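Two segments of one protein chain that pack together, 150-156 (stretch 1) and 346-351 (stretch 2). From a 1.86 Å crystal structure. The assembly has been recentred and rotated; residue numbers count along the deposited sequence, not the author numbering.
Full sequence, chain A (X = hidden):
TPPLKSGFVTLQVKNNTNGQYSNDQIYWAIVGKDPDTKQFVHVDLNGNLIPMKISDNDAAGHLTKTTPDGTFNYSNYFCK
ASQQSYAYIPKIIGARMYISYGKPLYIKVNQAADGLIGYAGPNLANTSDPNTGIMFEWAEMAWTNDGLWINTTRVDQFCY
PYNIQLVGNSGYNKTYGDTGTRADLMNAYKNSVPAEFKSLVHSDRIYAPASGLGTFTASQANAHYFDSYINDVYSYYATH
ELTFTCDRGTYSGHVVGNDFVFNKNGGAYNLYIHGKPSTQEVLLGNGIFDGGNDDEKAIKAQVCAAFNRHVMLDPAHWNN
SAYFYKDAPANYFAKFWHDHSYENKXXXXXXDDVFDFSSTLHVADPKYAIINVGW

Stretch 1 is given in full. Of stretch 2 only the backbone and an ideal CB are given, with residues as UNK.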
# COMPACT_ATOMS: atom_id res chain seq x y z
N ILE A 150 10.59 4.06 -0.88
CA ILE A 150 9.45 4.76 -1.45
C ILE A 150 8.75 3.79 -2.40
O ILE A 150 9.40 2.96 -3.04
CB ILE A 150 9.89 6.07 -2.16
CG1 ILE A 150 8.68 6.80 -2.74
CG2 ILE A 150 10.96 5.80 -3.24
CD1 ILE A 150 8.96 8.25 -3.11
N ASN A 151 7.42 3.84 -2.44
CA ASN A 151 6.69 2.91 -3.30
C ASN A 151 5.33 3.43 -3.74
O ASN A 151 4.68 4.21 -3.02
CB ASN A 151 6.51 1.54 -2.61
CG ASN A 151 5.74 1.64 -1.29
OD1 ASN A 151 6.34 1.89 -0.24
ND2 ASN A 151 4.42 1.45 -1.34
N THR A 152 4.91 3.01 -4.94
CA THR A 152 3.51 3.07 -5.33
C THR A 152 2.77 1.96 -4.58
O THR A 152 3.39 1.01 -4.09
CB THR A 152 3.30 2.86 -6.83
OG1 THR A 152 3.66 1.51 -7.19
CG2 THR A 152 4.13 3.83 -7.65
N THR A 153 1.45 2.04 -4.51
CA THR A 153 0.74 0.96 -3.85
C THR A 153 -0.61 0.69 -4.49
O THR A 153 -1.38 1.62 -4.75
CB THR A 153 0.55 1.26 -2.34
OG1 THR A 153 -0.25 0.23 -1.75
CG2 THR A 153 -0.12 2.62 -2.12
N ARG A 154 -0.89 -0.59 -4.76
CA ARG A 154 -2.23 -0.99 -5.19
C ARG A 154 -2.89 -1.81 -4.10
O ARG A 154 -3.76 -2.63 -4.38
CB ARG A 154 -2.18 -1.79 -6.50
CG ARG A 154 -2.35 -0.93 -7.74
CD ARG A 154 -1.21 0.07 -7.87
NE ARG A 154 -1.46 1.08 -8.90
CZ ARG A 154 -2.16 2.20 -8.70
NH1 ARG A 154 -2.68 2.46 -7.50
NH2 ARG A 154 -2.32 3.06 -9.70
N VAL A 155 -2.50 -1.58 -2.86
CA VAL A 155 -3.04 -2.38 -1.76
C VAL A 155 -4.52 -2.08 -1.53
O VAL A 155 -5.29 -2.97 -1.21
CB VAL A 155 -2.21 -2.15 -0.48
CG1 VAL A 155 -2.90 -2.76 0.74
CG2 VAL A 155 -0.82 -2.76 -0.66
N ASP A 156 -4.91 -0.82 -1.74
CA ASP A 156 -6.31 -0.42 -1.55
C ASP A 156 -7.08 -0.26 -2.87
O ASP A 156 -8.28 -0.51 -2.92
CB ASP A 156 -6.39 0.90 -0.78
CG ASP A 156 -6.17 0.73 0.72
OD1 ASP A 156 -6.08 -0.42 1.18
OD2 ASP A 156 -6.11 1.74 1.44
N UNK A 346 5.10 -4.91 -7.91
CA UNK A 346 3.87 -4.21 -7.54
C UNK A 346 3.48 -4.51 -6.10
O UNK A 346 3.65 -5.65 -5.62
CB UNK A 346 2.73 -4.60 -8.48
N UNK A 347 2.98 -3.50 -5.39
CA UNK A 347 2.30 -3.77 -4.13
C UNK A 347 0.84 -4.11 -4.40
O UNK A 347 -0.03 -3.24 -4.33
CB UNK A 347 2.41 -2.57 -3.18
N UNK A 348 0.56 -5.38 -4.69
CA UNK A 348 -0.80 -5.81 -5.01
C UNK A 348 -1.60 -6.20 -3.78
O UNK A 348 -2.83 -6.28 -3.80
CB UNK A 348 -0.76 -6.99 -5.98
N UNK A 349 -0.89 -6.48 -2.69
CA UNK A 349 -1.49 -6.75 -1.39
C UNK A 349 -0.43 -6.46 -0.33
O UNK A 349 0.75 -6.32 -0.68
CB UNK A 349 -2.00 -8.19 -1.29
N UNK A 350 -0.86 -6.38 0.93
CA UNK A 350 -0.04 -5.93 2.05
C UNK A 350 1.38 -6.48 2.07
O UNK A 350 2.35 -5.73 2.17
CB UNK A 350 -0.73 -6.31 3.36
N UNK A 351 1.51 -7.81 1.97
CA UNK A 351 2.81 -8.46 2.12
C UNK A 351 3.50 -8.82 0.81
O UNK A 351 4.29 -9.78 0.76
CB UNK A 351 2.64 -9.73 2.95

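At position 346 the CA-to-CB bond runs sideways to stretch 1, and no atom of that stretch lies within 5.5 Å of the ideal CB. The backbone is extended (phi/psi -158/142), so many side chains would be accommodated on this evidence. The deposited residue is Ser-346, with chi1 in t; its side chain comes no nearer to stretch 1 than 4.6 Å.

Position 347 is where stretch 1 exerts most control. Its CA-to-CB bond points toward that stretch, and the ideal CB lies 3.8 Å from O of Thr-152, 4.0 Å from CA of Thr-153 and 4.1 Å from CG2 of Val-155. The backbone is held as well: N of Arg-154 donates a hydrogen bond to O of 347 at 2.8 Å (N-H...O angle 138°). N of Val-155 lies 3.3 Å from that oxygen at a poor angle and instead bonds OG1 of Thr-153 at 3.1 Å. Beyond the CB lies the side chain of Asn-151, its ND2 bonded to O of Thr-152 (3.0 Å). A sizeable side chain, such as an aromatic, methionine or leucine, would suit. The residue is Tyr-347. Its chi1 of -104° lies between wells and carries the ring over to Asn-151, where CD2 of Tyr-347 sits 3.4 Å from ND2 of Asn-151. O of Thr-152 meets the ring edge, 3.8 Å from CD2 of Tyr-347, while CB of Tyr-347 packs 4.1 Å from CG2 of Val-155. A water links the backbone to stretch 1, accepting from N of Tyr-347 at 2.9 Å and hydrogen-bonding OG1 of Thr-152 at 3.0 Å.

At 348 the ideal CB points away, 5.4 Å from CB of Arg-154; phi/psi of -88/-19 does not require glycine, and stretch 1 sets little limit on size. It is Gly-348, contributing backbone alone. A second water donates to O of Gly-348 (2.6 Å) and to O of Val-155 (2.9 Å), joining two acceptors that cannot bond each other.

Position 349 also directs its CB away, with nothing of stretch 1 within 5.5 Å, so polar or apolar side chains of any size are compatible. In Phe-349, chi1 is p and the ring stays clear; C of Phe-349 lies 3.7 Å from CG2 of Val-155.

At 350 the CB points away, 4.9 Å from CG1 of Val-155, so a small or modestly apolar residue is plausible. Cys-350 occupies it, its N 4.0 Å from CG2 of Val-155.

Position 351 points away with nothing nearby, leaving the choice open; Tyr-351 makes no contact with stretch 1, and its OH is hydrogen-bonded elsewhere in the structure.

Stretch 2 346-351: SYGFCY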
# COMPACT_ATOMS: atom_id res chain seq x y z
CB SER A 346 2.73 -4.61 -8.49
OG SER A 346 1.51 -3.95 -8.15
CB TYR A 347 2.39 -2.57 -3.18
CG TYR A 347 3.39 -2.76 -2.06
CD1 TYR A 347 3.20 -3.76 -1.10
CD2 TYR A 347 4.48 -1.89 -1.91
CE1 TYR A 347 4.10 -3.93 -0.05
CE2 TYR A 347 5.38 -2.05 -0.86
CZ TYR A 347 5.19 -3.07 0.07
OH TYR A 347 6.07 -3.25 1.12
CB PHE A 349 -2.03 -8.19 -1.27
CG PHE A 349 -0.96 -9.25 -1.38
CD1 PHE A 349 -0.54 -9.69 -2.63
CD2 PHE A 349 -0.37 -9.79 -0.24
CE1 PHE A 349 0.46 -10.66 -2.74
CE2 PHE A 349 0.63 -10.74 -0.35
CZ PHE A 349 1.04 -11.18 -1.61
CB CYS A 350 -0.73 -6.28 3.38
SG CYS A 350 0.13 -5.70 4.88
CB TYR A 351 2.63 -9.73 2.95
CG TYR A 351 2.44 -9.45 4.43
CD1 TYR A 351 3.44 -8.84 5.17
CD2 TYR A 351 1.27 -9.82 5.08
CE1 TYR A 351 3.28 -8.59 6.52
CE2 TYR A 351 1.11 -9.58 6.44
CZ TYR A 351 2.12 -8.97 7.15
OH TYR A 351 1.96 -8.73 8.50
O HOH W 1 2.17 -0.99 -6.68
O HOH W 2 -4.64 -5.69 -1.96
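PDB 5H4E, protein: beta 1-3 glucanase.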